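Local coordinates for protein cycloalternan-forming enzyme (Listeria monocytogenes serovar 1/2a, PDB 5F7U) that belongs to the glycoside hydrolase family 31 enzymes, with a TIM-barrel core and further beta-rich domains, and holds bound glycans at several sites, at residues L455-D463 and W500-F509; E405-Y416 and K462-R471. The protein carries 1 engineered substitution. All coordinates share one frame; numbering follows the deposited sequence.

Contact 1 (L455-D463 and W500-F509); sequences LWQVPVLKD and WFGNGILLDF. With GLC (alpha-D-glucopyranose), chain F; GLC (alpha-D-glucopyranose), chain B; GLC (alpha-D-glucopyranose), chain C.
Trp456 turns its indole back past its own carbonyl carbon (chi1 -172°), toward Trp500, whose six-membered ring comes from the opposite direction. The two indoles meet at Trp456 CZ2 and Trp500 CZ2, 3.6 Å apart, and Trp500 CZ2 lies in the plane of the Trp456 ring, at its edge. Phe501 turns its edge to the Trp500 face away from the chain F glucose, CD2 over the ring centre, and also meets the edge of Trp456. Val460 places CG1 between its backbone N and carbonyl carbon (chi1 62°), which lays that methyl over the Phe501 ring in a CH-pi contact, 4.0 Å from CG1 to the centroid. Val458 CG1 fills in beside it, 3.8 Å from Phe501 CE2, while Lys462 CB reaches the Phe501 edge in plane. Beyond the aromatic group the backbones pair as two short antiparallel strands. Leu461 and Ile505 bond both ways (Leu461 N to Ile505 O 2.8 Å), and Leu507 N donates to Pro459 O at 3.0 Å. Pro459 CB packs on Phe509 CE2. At the far end Asn503 ND2 gives a hydrogen bond to Asp463 O (2.8 Å), coming from above the carbonyl plane; the Asp463 carboxylate is held by Arg494. A type II beta turn, Phe501 to Gly504, joins the aromatic end to the strand. On the sugar side, O3 of the chain F glucose lies 3.3 Å from Trp500 CZ3, and C5 of the chain C glucose lies over one Trp456 face, toward its rim: an aromatic wall of a glycan pocket at the end of a TIM-barrel strand.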
loop_
_atom_site.group_PDB
_atom_site.type_symbol
_atom_site.label_atom_id
_atom_site.label_comp_id
_atom_site.label_asym_id
_atom_site.label_seq_id
_atom_site.Cartn_x
_atom_site.Cartn_y
_atom_site.Cartn_z
ATOM N N LEU A 455 -0.522 3.317 -22.114
ATOM C CA LEU A 455 -0.798 2.133 -22.943
ATOM C C LEU A 455 -0.311 0.850 -22.272
ATOM O O LEU A 455 0.768 0.802 -21.699
ATOM C CB LEU A 455 -0.110 2.280 -24.319
ATOM C CG LEU A 455 -0.521 3.484 -25.171
ATOM C CD1 LEU A 455 0.173 3.372 -26.531
ATOM C CD2 LEU A 455 -2.037 3.547 -25.354
ATOM N N TRP A 456 -1.102 -0.202 -22.409
ATOM C CA TRP A 456 -0.827 -1.512 -21.796
ATOM C C TRP A 456 0.364 -2.182 -22.483
ATOM O O TRP A 456 0.490 -2.130 -23.729
ATOM C CB TRP A 456 -2.079 -2.353 -21.971
ATOM C CG TRP A 456 -2.189 -3.698 -21.280
ATOM C CD1 TRP A 456 -2.735 -3.943 -20.037
ATOM C CD2 TRP A 456 -1.832 -4.982 -21.825
ATOM N NE1 TRP A 456 -2.728 -5.304 -19.784
ATOM C CE2 TRP A 456 -2.188 -5.962 -20.862
ATOM C CE3 TRP A 456 -1.256 -5.401 -23.034
ATOM C CZ2 TRP A 456 -1.973 -7.335 -21.072
ATOM C CZ3 TRP A 456 -1.028 -6.787 -23.235
ATOM C CH2 TRP A 456 -1.391 -7.726 -22.255
ATOM N N GLN A 457 1.212 -2.809 -21.668
ATOM C CA GLN A 457 2.408 -3.523 -22.140
ATOM C C GLN A 457 2.629 -4.816 -21.345
ATOM O O GLN A 457 2.102 -4.970 -20.234
ATOM C CB GLN A 457 3.659 -2.644 -21.957
ATOM C CG GLN A 457 3.693 -1.399 -22.818
ATOM C CD GLN A 457 4.067 -1.715 -24.253
ATOM O OE1 GLN A 457 5.244 -1.815 -24.577
ATOM N NE2 GLN A 457 3.074 -1.898 -25.107
ATOM N N VAL A 458 3.421 -5.706 -21.934
ATOM C CA VAL A 458 3.940 -6.929 -21.293
ATOM C C VAL A 458 5.460 -7.029 -21.532
ATOM O O VAL A 458 5.977 -6.392 -22.462
ATOM C CB VAL A 458 3.234 -8.221 -21.779
ATOM C CG1 VAL A 458 1.839 -8.317 -21.191
ATOM C CG2 VAL A 458 3.164 -8.284 -23.301
ATOM N N PRO A 459 6.167 -7.839 -20.719
ATOM C CA PRO A 459 7.634 -7.947 -20.843
ATOM C C PRO A 459 8.072 -9.089 -21.770
ATOM O O PRO A 459 9.248 -9.445 -21.808
ATOM C CB PRO A 459 8.057 -8.251 -19.397
ATOM C CG PRO A 459 6.906 -9.068 -18.851
ATOM C CD PRO A 459 5.668 -8.466 -19.468
ATOM N N VAL A 460 7.113 -9.665 -22.481
ATOM C CA VAL A 460 7.309 -10.898 -23.232
ATOM C C VAL A 460 7.051 -10.599 -24.697
ATOM O O VAL A 460 6.184 -9.805 -25.009
ATOM C CB VAL A 460 6.374 -12.018 -22.679
ATOM C CG1 VAL A 460 4.892 -11.651 -22.819
ATOM C CG2 VAL A 460 6.680 -13.376 -23.300
ATOM N N LEU A 461 7.842 -11.210 -25.583
ATOM C CA LEU A 461 7.522 -11.237 -26.999
ATOM C C LEU A 461 6.634 -12.453 -27.238
ATOM O O LEU A 461 7.053 -13.595 -27.004
ATOM C CB LEU A 461 8.788 -11.306 -27.851
ATOM C CG LEU A 461 8.565 -11.298 -29.367
ATOM C CD1 LEU A 461 9.520 -10.306 -30.016
ATOM C CD2 LEU A 461 8.729 -12.684 -29.965
ATOM N N LYS A 462 5.408 -12.185 -27.685
ATOM C CA LYS A 462 4.391 -13.212 -27.843
ATOM C C LYS A 462 4.802 -14.189 -28.929
ATOM O O LYS A 462 5.263 -13.777 -29.989
ATOM C CB LYS A 462 3.044 -12.564 -28.165
ATOM C CG LYS A 462 1.974 -13.557 -28.587
ATOM C CD LYS A 462 0.904 -12.881 -29.415
ATOM C CE LYS A 462 0.101 -13.920 -30.171
ATOM N NZ LYS A 462 -1.128 -13.288 -30.713
ATOM N N ASP A 463 4.661 -15.487 -28.654
ATOM C CA ASP A 463 4.864 -16.496 -29.692
ATOM C C ASP A 463 3.889 -17.647 -29.489
ATOM O O ASP A 463 4.152 -18.560 -28.707
ATOM C CB ASP A 463 6.316 -16.997 -29.733
ATOM C CG ASP A 463 6.584 -17.973 -30.882
ATOM O OD1 ASP A 463 5.655 -18.305 -31.653
ATOM O OD2 ASP A 463 7.739 -18.427 -31.014
ATOM N N TRP A 500 0.241 -17.719 -18.666
ATOM C CA TRP A 500 -0.125 -16.531 -19.424
ATOM C C TRP A 500 1.048 -16.185 -20.337
ATOM O O TRP A 500 2.190 -16.106 -19.871
ATOM C CB TRP A 500 -0.441 -15.387 -18.463
ATOM C CG TRP A 500 -1.121 -14.206 -19.116
ATOM C CD1 TRP A 500 -2.069 -14.239 -20.108
ATOM C CD2 TRP A 500 -0.906 -12.826 -18.808
ATOM N NE1 TRP A 500 -2.456 -12.956 -20.438
ATOM C CE2 TRP A 500 -1.763 -12.070 -19.652
ATOM C CE3 TRP A 500 -0.087 -12.150 -17.885
ATOM C CZ2 TRP A 500 -1.820 -10.664 -19.605
ATOM C CZ3 TRP A 500 -0.132 -10.752 -17.848
ATOM C CH2 TRP A 500 -0.997 -10.025 -18.707
ATOM N N PHE A 501 0.772 -16.039 -21.632
ATOM C CA PHE A 501 1.816 -15.842 -22.655
ATOM C C PHE A 501 2.829 -17.009 -22.733
ATOM O O PHE A 501 3.979 -16.829 -23.141
ATOM C CB PHE A 501 2.518 -14.470 -22.518
ATOM C CG PHE A 501 1.712 -13.310 -23.043
ATOM C CD1 PHE A 501 1.749 -12.972 -24.401
ATOM C CD2 PHE A 501 0.928 -12.538 -22.173
ATOM C CE1 PHE A 501 1.013 -11.887 -24.887
ATOM C CE2 PHE A 501 0.184 -11.455 -22.651
ATOM C CZ PHE A 501 0.230 -11.130 -24.012
ATOM N N GLY A 502 2.369 -18.216 -22.379
ATOM C CA GLY A 502 3.119 -19.453 -22.588
ATOM C C GLY A 502 3.752 -19.523 -23.967
ATOM O O GLY A 502 3.136 -19.110 -24.962
ATOM N N ASN A 503 4.987 -20.016 -24.002
ATOM C CA ASN A 503 5.846 -20.099 -25.195
ATOM C C ASN A 503 6.442 -18.752 -25.650
ATOM O O ASN A 503 7.280 -18.720 -26.552
ATOM C CB ASN A 503 5.165 -20.826 -26.373
ATOM C CG ASN A 503 6.149 -21.232 -27.452
ATOM O OD1 ASN A 503 7.090 -21.997 -27.205
ATOM N ND2 ASN A 503 5.952 -20.707 -28.664
ATOM N N GLY A 504 6.015 -17.663 -25.023
ATOM C CA GLY A 504 6.574 -16.342 -25.324
ATOM C C GLY A 504 7.992 -16.212 -24.784
ATOM O O GLY A 504 8.362 -16.885 -23.815
ATOM N N ILE A 505 8.762 -15.307 -25.379
ATOM C CA ILE A 505 10.142 -15.106 -24.986
ATOM C C ILE A 505 10.245 -13.836 -24.137
ATOM O O ILE A 505 9.929 -12.733 -24.599
ATOM C CB ILE A 505 11.066 -15.047 -26.234
ATOM C CG1 ILE A 505 10.938 -16.344 -27.051
ATOM C CG2 ILE A 505 12.516 -14.823 -25.828
ATOM C CD1 ILE A 505 11.599 -16.289 -28.420
ATOM N N LEU A 506 10.677 -13.985 -22.889
ATOM C CA LEU A 506 10.888 -12.810 -22.039
ATOM C C LEU A 506 12.075 -11.975 -22.494
ATOM O O LEU A 506 13.103 -12.520 -22.889
ATOM C CB LEU A 506 11.134 -13.217 -20.588
ATOM C CG LEU A 506 10.002 -13.776 -19.749
ATOM C CD1 LEU A 506 10.523 -13.863 -18.317
ATOM C CD2 LEU A 506 8.789 -12.839 -19.800
ATOM N N LEU A 507 11.913 -10.653 -22.461
ATOM C CA LEU A 507 13.037 -9.747 -22.669
ATOM C C LEU A 507 13.892 -9.763 -21.408
ATOM O O LEU A 507 13.377 -9.638 -20.300
ATOM C CB LEU A 507 12.535 -8.325 -22.984
ATOM C CG LEU A 507 13.508 -7.237 -23.469
ATOM C CD1 LEU A 507 14.340 -6.605 -22.357
ATOM C CD2 LEU A 507 14.392 -7.743 -24.615
ATOM N N ASP A 508 15.200 -9.938 -21.568
ATOM C CA ASP A 508 16.073 -9.909 -20.410
ATOM C C ASP A 508 16.345 -8.473 -19.965
ATOM O O ASP A 508 17.247 -7.811 -20.499
ATOM C CB ASP A 508 17.380 -10.654 -20.709
ATOM C CG ASP A 508 18.346 -10.663 -19.521
ATOM O OD1 ASP A 508 18.047 -10.055 -18.451
ATOM O OD2 ASP A 508 19.415 -11.302 -19.660
ATOM N N PHE A 509 15.573 -7.997 -18.982
ATOM C CA PHE A 509 15.709 -6.624 -18.481
ATOM C C PHE A 509 16.995 -6.352 -17.707
ATOM O O PHE A 509 17.272 -5.204 -17.366
ATOM C CB PHE A 509 14.436 -6.155 -17.742
ATOM C CG PHE A 509 13.304 -5.874 -18.677
ATOM C CD1 PHE A 509 13.205 -4.633 -19.314
ATOM C CD2 PHE A 509 12.375 -6.870 -18.988
ATOM C CE1 PHE A 509 12.172 -4.380 -20.220
ATOM C CE2 PHE A 509 11.340 -6.621 -19.885
ATOM C CZ PHE A 509 11.251 -5.370 -20.511
HETATM C C1 GLC F . -5.503 -13.891 -17.150
HETATM C C2 GLC F . -4.106 -13.294 -16.941
HETATM C C3 GLC F . -4.176 -11.909 -16.284
HETATM C C4 GLC F . -5.025 -10.946 -17.126
HETATM C C5 GLC F . -6.408 -11.609 -17.326
HETATM C C6 GLC F . -7.339 -10.816 -18.232
HETATM O O1 GLC F . -6.073 -14.274 -15.890
HETATM O O2 GLC F . -3.341 -14.174 -16.118
HETATM O O3 GLC F . -2.853 -11.413 -16.087
HETATM O O4 GLC F . -5.214 -9.674 -16.462
HETATM O O5 GLC F . -6.372 -12.964 -17.829
HETATM O O6 GLC F . -8.286 -10.241 -17.336
HETATM C C1 GLC B . -4.334 -8.597 -16.865
HETATM C C2 GLC B . -4.563 -7.365 -15.962
HETATM C C3 GLC B . -5.921 -6.678 -16.209
HETATM C C4 GLC B . -6.100 -6.372 -17.705
HETATM C C5 GLC B . -5.699 -7.570 -18.578
HETATM C C6 GLC B . -5.704 -7.266 -20.067
HETATM O O2 GLC B . -4.310 -7.696 -14.592
HETATM O O3 GLC B . -6.031 -5.449 -15.470
HETATM O O4 GLC B . -7.469 -6.020 -17.976
HETATM O O5 GLC B . -4.421 -8.142 -18.230
HETATM O O6 GLC B . -5.497 -8.528 -20.732
HETATM C C1 GLC C . -6.406 -8.677 -21.850
HETATM C C2 GLC C . -6.238 -10.069 -22.475
HETATM C C3 GLC C . -4.960 -10.150 -23.321
HETATM C C4 GLC C . -4.889 -9.004 -24.330
HETATM C C5 GLC C . -5.002 -7.679 -23.560
HETATM C C6 GLC C . -4.870 -6.429 -24.421
HETATM O O2 GLC C . -6.156 -11.060 -21.449
HETATM O O3 GLC C . -4.897 -11.408 -24.003
HETATM O O4 GLC C . -3.649 -9.083 -25.043
HETATM O O5 GLC C . -6.254 -7.648 -22.845
HETATM O O6 GLC C . -6.029 -6.316 -25.252
HETATM O O HOH W 1 3.233 -16.229 -26.264
#

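Contact 2 (E405-Y416 and K462-R471); sequences EETYYIWNNATY and KDDGTVYEQR. With GLC (alpha-D-glucopyranose), chain D; GLC (alpha-D-glucopyranose), chain C; GLC (alpha-D-glucopyranose), chain E.
Glu406 lies across one face of the Tyr468 ring, its carboxylate plane 22° from the ring plane. Its CG stands over the centre of the ring, 3.4 Å from the centroid and almost on the normal, a close CH-pi contact; C6 of the chain D glucose lies over the opposite face, toward the rim, so the tyrosine is clasped between protein and sugar. A bend at chi2 (-66°) carries the Glu406 carboxylate on toward two cations. Arg471 NH2 reaches Glu406 OE1 at 2.7 Å from above the carboxylate plane, while Lys462 NZ makes a weak bond, part of a salt bridge, to the same oxygen and another, 3.0 Å long, to Glu405 O. The guanidinium also grips Thr466 end-on, NH1 to O and NH2 to OG1, which fixes its rotation, and Asp463 and, at longer range or by charge alone, Asp464 extend the salt-bridge network. These acidic neighbours would be expected to favour charged Lys462 and Arg471. On the other flank Tyr416 lays its ring under the chain D glucose, with C2 above its centre. Its OH shares a hydrogen bond with O6 of that sugar (2.8 Å) and a water with Tyr468 OH. Gln470 N donates to the same O6, and Glu469 OE1 accepts from O4 of the chain D glucose at 2.6 Å. Gln470 CG packs 3.9 Å from Thr407 CG2, and its amide oxygen accepts from Lys419 N. Glu405 faces another glucose, chain C, accepting from O4 and O6. Segment 405-416, in the loop between strand 396-399 and helix 439-448, leans on the start of helix 469-481, N-capped by Tyr468; Trp411 packs against helices 439-448 and 523-527.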
loop_
_atom_site.group_PDB
_atom_site.type_symbol
_atom_site.label_atom_id
_atom_site.label_comp_id
_atom_site.label_asym_id
_atom_site.label_seq_id
_atom_site.Cartn_x
_atom_site.Cartn_y
_atom_site.Cartn_z
ATOM N N GLU A 405 -2.057 -6.775 -31.079
ATOM C CA GLU A 405 -2.125 -8.021 -30.271
ATOM C C GLU A 405 -1.113 -9.069 -30.765
ATOM O O GLU A 405 -1.323 -10.285 -30.613
ATOM C CB GLU A 405 -3.557 -8.607 -30.268
ATOM C CG GLU A 405 -4.628 -7.653 -29.720
ATOM C CD GLU A 405 -4.534 -7.480 -28.205
ATOM O OE1 GLU A 405 -3.983 -8.374 -27.533
ATOM O OE2 GLU A 405 -5.024 -6.456 -27.674
ATOM N N GLU A 406 -0.023 -8.578 -31.360
ATOM C CA GLU A 406 1.063 -9.421 -31.822
ATOM C C GLU A 406 2.412 -8.882 -31.384
ATOM O O GLU A 406 3.145 -9.571 -30.691
ATOM C CB GLU A 406 1.022 -9.562 -33.343
ATOM C CG GLU A 406 -0.200 -10.291 -33.886
ATOM C CD GLU A 406 -0.284 -11.761 -33.491
ATOM O OE1 GLU A 406 0.651 -12.325 -32.872
ATOM O OE2 GLU A 406 -1.337 -12.373 -33.792
ATOM N N THR A 407 2.736 -7.661 -31.809
ATOM C CA THR A 407 3.989 -7.011 -31.425
ATOM C C THR A 407 3.825 -6.228 -30.118
ATOM O O THR A 407 4.793 -6.004 -29.397
ATOM C CB THR A 407 4.470 -6.003 -32.487
ATOM O OG1 THR A 407 3.551 -4.901 -32.579
ATOM C CG2 THR A 407 4.640 -6.675 -33.884
ATOM N N TYR A 408 2.612 -5.744 -29.868
ATOM C CA TYR A 408 2.312 -4.856 -28.735
ATOM C C TYR A 408 3.050 -3.511 -28.763
ATOM O O TYR A 408 3.158 -2.845 -27.734
ATOM C CB TYR A 408 2.465 -5.587 -27.380
ATOM C CG TYR A 408 1.445 -6.674 -27.255
ATOM C CD1 TYR A 408 0.142 -6.373 -26.841
ATOM C CD2 TYR A 408 1.757 -7.985 -27.609
ATOM C CE1 TYR A 408 -0.823 -7.354 -26.774
ATOM C CE2 TYR A 408 0.796 -8.988 -27.551
ATOM C CZ TYR A 408 -0.487 -8.656 -27.123
ATOM O OH TYR A 408 -1.450 -9.643 -27.070
ATOM N N TYR A 409 3.569 -3.117 -29.929
ATOM C CA TYR A 409 4.041 -1.747 -30.083
ATOM C C TYR A 409 3.478 -1.042 -31.323
ATOM O O TYR A 409 3.828 0.112 -31.587
ATOM C CB TYR A 409 5.577 -1.644 -29.979
ATOM C CG TYR A 409 6.342 -2.370 -31.057
ATOM C CD1 TYR A 409 6.531 -1.785 -32.307
ATOM C CD2 TYR A 409 6.908 -3.631 -30.814
ATOM C CE1 TYR A 409 7.228 -2.452 -33.307
ATOM C CE2 TYR A 409 7.620 -4.303 -31.806
ATOM C CZ TYR A 409 7.775 -3.704 -33.046
ATOM O OH TYR A 409 8.489 -4.330 -34.051
ATOM N N ILE A 410 2.586 -1.726 -32.046
ATOM C CA ILE A 410 1.956 -1.204 -33.262
ATOM C C ILE A 410 0.450 -1.142 -33.008
ATOM O O ILE A 410 -0.129 -2.083 -32.451
ATOM C CB ILE A 410 2.275 -2.087 -34.487
ATOM C CG1 ILE A 410 3.795 -2.108 -34.737
ATOM C CG2 ILE A 410 1.511 -1.635 -35.748
ATOM C CD1 ILE A 410 4.254 -3.126 -35.781
ATOM N N TRP A 411 -0.158 -0.021 -33.402
ATOM C CA TRP A 411 -1.601 0.193 -33.296
ATOM C C TRP A 411 -2.382 -0.840 -34.085
ATOM O O TRP A 411 -1.994 -1.217 -35.211
ATOM C CB TRP A 411 -1.972 1.617 -33.748
ATOM C CG TRP A 411 -1.515 2.598 -32.747
ATOM C CD1 TRP A 411 -0.275 3.187 -32.676
ATOM C CD2 TRP A 411 -2.254 3.057 -31.600
ATOM N NE1 TRP A 411 -0.211 4.011 -31.554
ATOM C CE2 TRP A 411 -1.407 3.945 -30.883
ATOM C CE3 TRP A 411 -3.561 2.817 -31.116
ATOM C CZ2 TRP A 411 -1.810 4.582 -29.701
ATOM C CZ3 TRP A 411 -3.964 3.464 -29.934
ATOM C CH2 TRP A 411 -3.079 4.337 -29.249
ATOM N N ASN A 412 -3.498 -1.280 -33.513
ATOM C CA ASN A 412 -4.374 -2.217 -34.215
ATOM C C ASN A 412 -4.781 -1.688 -35.596
ATOM O O ASN A 412 -5.052 -0.488 -35.762
ATOM C CB ASN A 412 -5.624 -2.522 -33.381
ATOM C CG ASN A 412 -6.205 -3.879 -33.691
ATOM O OD1 ASN A 412 -5.625 -4.647 -34.487
ATOM N ND2 ASN A 412 -7.339 -4.210 -33.049
ATOM N N ASN A 413 -4.783 -2.592 -36.579
ATOM C CA ASN A 413 -5.175 -2.295 -37.973
ATOM C C ASN A 413 -4.180 -1.433 -38.768
ATOM O O ASN A 413 -4.420 -1.164 -39.958
ATOM C CB ASN A 413 -6.584 -1.648 -38.095
ATOM C CG ASN A 413 -7.704 -2.438 -37.420
ATOM O OD1 ASN A 413 -8.710 -1.843 -37.043
ATOM N ND2 ASN A 413 -7.559 -3.760 -37.287
ATOM N N ALA A 414 -3.063 -1.027 -38.154
ATOM C CA ALA A 414 -2.048 -0.232 -38.878
ATOM C C ALA A 414 -1.330 -1.105 -39.898
ATOM O O ALA A 414 -1.006 -2.265 -39.623
ATOM C CB ALA A 414 -1.042 0.397 -37.914
ATOM N N THR A 415 -1.104 -0.546 -41.078
ATOM C CA THR A 415 -0.334 -1.247 -42.112
ATOM C C THR A 415 0.993 -0.528 -42.302
ATOM O O THR A 415 1.114 0.649 -41.939
ATOM C CB THR A 415 -1.116 -1.385 -43.429
ATOM O OG1 THR A 415 -1.509 -0.089 -43.911
ATOM C CG2 THR A 415 -2.356 -2.261 -43.232
ATOM N N TYR A 416 1.983 -1.249 -42.838
ATOM C CA TYR A 416 3.390 -0.801 -42.897
ATOM C C TYR A 416 4.226 -1.838 -43.659
ATOM O O TYR A 416 3.810 -2.997 -43.798
ATOM C CB TYR A 416 3.971 -0.642 -41.476
ATOM C CG TYR A 416 3.787 -1.886 -40.625
ATOM C CD1 TYR A 416 4.738 -2.922 -40.650
ATOM C CD2 TYR A 416 2.643 -2.053 -39.827
ATOM C CE1 TYR A 416 4.562 -4.075 -39.888
ATOM C CE2 TYR A 416 2.462 -3.205 -39.063
ATOM C CZ TYR A 416 3.420 -4.207 -39.098
ATOM O OH TYR A 416 3.244 -5.334 -38.346
ATOM N N LYS A 462 5.408 -12.185 -27.685
ATOM C CA LYS A 462 4.391 -13.212 -27.843
ATOM C C LYS A 462 4.802 -14.189 -28.929
ATOM O O LYS A 462 5.263 -13.777 -29.989
ATOM C CB LYS A 462 3.044 -12.564 -28.165
ATOM C CG LYS A 462 1.974 -13.557 -28.587
ATOM C CD LYS A 462 0.904 -12.881 -29.415
ATOM C CE LYS A 462 0.101 -13.920 -30.171
ATOM N NZ LYS A 462 -1.128 -13.288 -30.713
ATOM N N ASP A 463 4.661 -15.487 -28.654
ATOM C CA ASP A 463 4.864 -16.496 -29.692
ATOM C C ASP A 463 3.889 -17.647 -29.489
ATOM O O ASP A 463 4.152 -18.560 -28.707
ATOM C CB ASP A 463 6.316 -16.997 -29.733
ATOM C CG ASP A 463 6.584 -17.973 -30.882
ATOM O OD1 ASP A 463 5.655 -18.305 -31.653
ATOM O OD2 ASP A 463 7.739 -18.427 -31.014
ATOM N N ASP A 464 2.773 -17.598 -30.207
ATOM C CA ASP A 464 1.779 -18.673 -30.127
ATOM C C ASP A 464 1.809 -19.611 -31.339
ATOM O O ASP A 464 0.832 -20.311 -31.620
ATOM C CB ASP A 464 0.391 -18.077 -29.929
ATOM C CG ASP A 464 -0.074 -17.256 -31.115
ATOM O OD1 ASP A 464 0.734 -16.945 -32.022
ATOM O OD2 ASP A 464 -1.267 -16.908 -31.133
ATOM N N GLY A 465 2.925 -19.604 -32.061
ATOM C CA GLY A 465 3.100 -20.481 -33.212
ATOM C C GLY A 465 2.410 -20.037 -34.486
ATOM O O GLY A 465 2.618 -20.656 -35.520
ATOM N N THR A 466 1.592 -18.984 -34.427
ATOM C CA THR A 466 1.016 -18.377 -35.640
ATOM C C THR A 466 2.078 -17.566 -36.398
ATOM O O THR A 466 3.048 -17.076 -35.795
ATOM C CB THR A 466 -0.203 -17.468 -35.343
ATOM O OG1 THR A 466 0.173 -16.413 -34.447
ATOM C CG2 THR A 466 -1.369 -18.261 -34.725
ATOM N N VAL A 467 1.895 -17.443 -37.714
ATOM C CA VAL A 467 2.758 -16.618 -38.560
ATOM C C VAL A 467 2.298 -15.160 -38.463
ATOM O O VAL A 467 1.112 -14.866 -38.634
ATOM C CB VAL A 467 2.755 -17.110 -40.033
ATOM C CG1 VAL A 467 3.563 -16.180 -40.931
ATOM C CG2 VAL A 467 3.310 -18.530 -40.118
ATOM N N TYR A 468 3.231 -14.259 -38.140
ATOM C CA TYR A 468 2.951 -12.819 -38.160
ATOM C C TYR A 468 4.263 -12.101 -38.420
ATOM O O TYR A 468 5.146 -12.063 -37.554
ATOM C CB TYR A 468 2.314 -12.342 -36.838
ATOM C CG TYR A 468 1.599 -11.020 -36.957
ATOM C CD1 TYR A 468 0.286 -10.961 -37.426
ATOM C CD2 TYR A 468 2.231 -9.813 -36.588
ATOM C CE1 TYR A 468 -0.388 -9.748 -37.539
ATOM C CE2 TYR A 468 1.563 -8.591 -36.691
ATOM C CZ TYR A 468 0.251 -8.564 -37.166
ATOM O OH TYR A 468 -0.442 -7.376 -37.292
ATOM N N GLU A 469 4.393 -11.558 -39.635
ATOM C CA GLU A 469 5.688 -11.112 -40.166
ATOM C C GLU A 469 6.566 -10.305 -39.198
ATOM O O GLU A 469 7.708 -10.703 -38.919
ATOM C CB GLU A 469 5.495 -10.358 -41.481
ATOM C CG GLU A 469 6.790 -10.076 -42.222
ATOM C CD GLU A 469 6.574 -9.377 -43.559
ATOM O OE1 GLU A 469 5.474 -8.837 -43.817
ATOM O OE2 GLU A 469 7.530 -9.344 -44.353
ATOM N N GLN A 470 6.036 -9.191 -38.682
ATOM C CA GLN A 470 6.822 -8.312 -37.808
ATOM C C GLN A 470 7.278 -8.995 -36.531
ATOM O O GLN A 470 8.416 -8.819 -36.111
ATOM C CB GLN A 470 6.079 -7.007 -37.477
ATOM C CG GLN A 470 6.979 -5.929 -36.858
ATOM C CD GLN A 470 8.170 -5.601 -37.747
ATOM O OE1 GLN A 470 8.007 -5.360 -38.932
ATOM N NE2 GLN A 470 9.368 -5.601 -37.179
ATOM N N ARG A 471 6.375 -9.774 -35.937
ATOM C CA ARG A 471 6.645 -10.495 -34.706
ATOM C C ARG A 471 7.733 -11.547 -34.969
ATOM O O ARG A 471 8.668 -11.675 -34.177
ATOM C CB ARG A 471 5.348 -11.130 -34.205
ATOM C CG ARG A 471 5.291 -11.462 -32.724
ATOM C CD ARG A 471 4.035 -12.310 -32.495
ATOM N NE ARG A 471 4.322 -13.731 -32.723
ATOM C CZ ARG A 471 3.507 -14.622 -33.281
ATOM N NH1 ARG A 471 3.926 -15.872 -33.397
ATOM N NH2 ARG A 471 2.290 -14.298 -33.725
HETATM C C1 GLC D . 0.729 -5.424 -41.339
HETATM C C2 GLC D . 1.661 -5.032 -42.495
HETATM C C3 GLC D . 2.146 -6.261 -43.270
HETATM C C4 GLC D . 2.753 -7.305 -42.335
HETATM C C5 GLC D . 1.796 -7.642 -41.181
HETATM C C6 GLC D . 2.470 -8.523 -40.139
HETATM O O2 GLC D . 0.997 -4.131 -43.384
HETATM O O3 GLC D . 3.131 -5.868 -44.231
HETATM O O4 GLC D . 3.055 -8.494 -43.067
HETATM O O5 GLC D . 1.345 -6.442 -40.527
HETATM O O6 GLC D . 3.585 -7.820 -39.574
HETATM C C1 GLC C . -6.406 -8.677 -21.850
HETATM C C2 GLC C . -6.238 -10.069 -22.475
HETATM C C3 GLC C . -4.960 -10.150 -23.321
HETATM C C4 GLC C . -4.889 -9.004 -24.330
HETATM C C5 GLC C . -5.002 -7.679 -23.560
HETATM C C6 GLC C . -4.870 -6.429 -24.421
HETATM O O2 GLC C . -6.156 -11.060 -21.449
HETATM O O3 GLC C . -4.897 -11.408 -24.003
HETATM O O4 GLC C . -3.649 -9.083 -25.043
HETATM O O5 GLC C . -6.254 -7.648 -22.845
HETATM O O6 GLC C . -6.029 -6.316 -25.252
HETATM C C1 GLC E . -2.455 -9.741 -41.084
HETATM C C2 GLC E . -3.597 -9.732 -42.131
HETATM C C3 GLC E . -3.636 -8.468 -43.013
HETATM C C4 GLC E . -3.446 -7.191 -42.193
HETATM C C5 GLC E . -2.134 -7.382 -41.432
HETATM C C6 GLC E . -1.540 -6.108 -40.840
HETATM O O1 GLC E . -1.211 -10.212 -41.643
HETATM O O2 GLC E . -3.496 -10.891 -42.969
HETATM O O3 GLC E . -4.869 -8.394 -43.732
HETATM O O4 GLC E . -3.377 -6.046 -43.050
HETATM O O5 GLC E . -2.266 -8.444 -40.472
HETATM O O6 GLC E . -0.584 -5.750 -41.848
HETATM O O HOH W 2 5.124 -9.482 -28.674
HETATM O O HOH W 3 -2.235 -12.242 -28.522
HETATM O O HOH W 4 1.064 -5.223 -36.813
#

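How the contacts relate
Contacts 1 and 2 adjoin, their centres about 13 Å apart, and share Lys462 and Asp463, where the chain leaves strand 460-461 for helix 469-481. Their segments alternate along the sequence, interlocking the loops that follow barrel strands 396-399 and 452-457. Tyr408 is the main bridge: its O probably accepts a hydrogen bond from Gln457 NE2 (2.8 Å), its CE1 packs 3.6 Å from Trp456 CZ3, and its OH lies 3.8 Å from Phe501 CZ. Both contacts touch the chain C glucose, Trp456 by one ring face and Glu405 at its hydroxyls, and so line one glycan pocket together. Contact 2 also borders a second pocket, holding the chain D glucose.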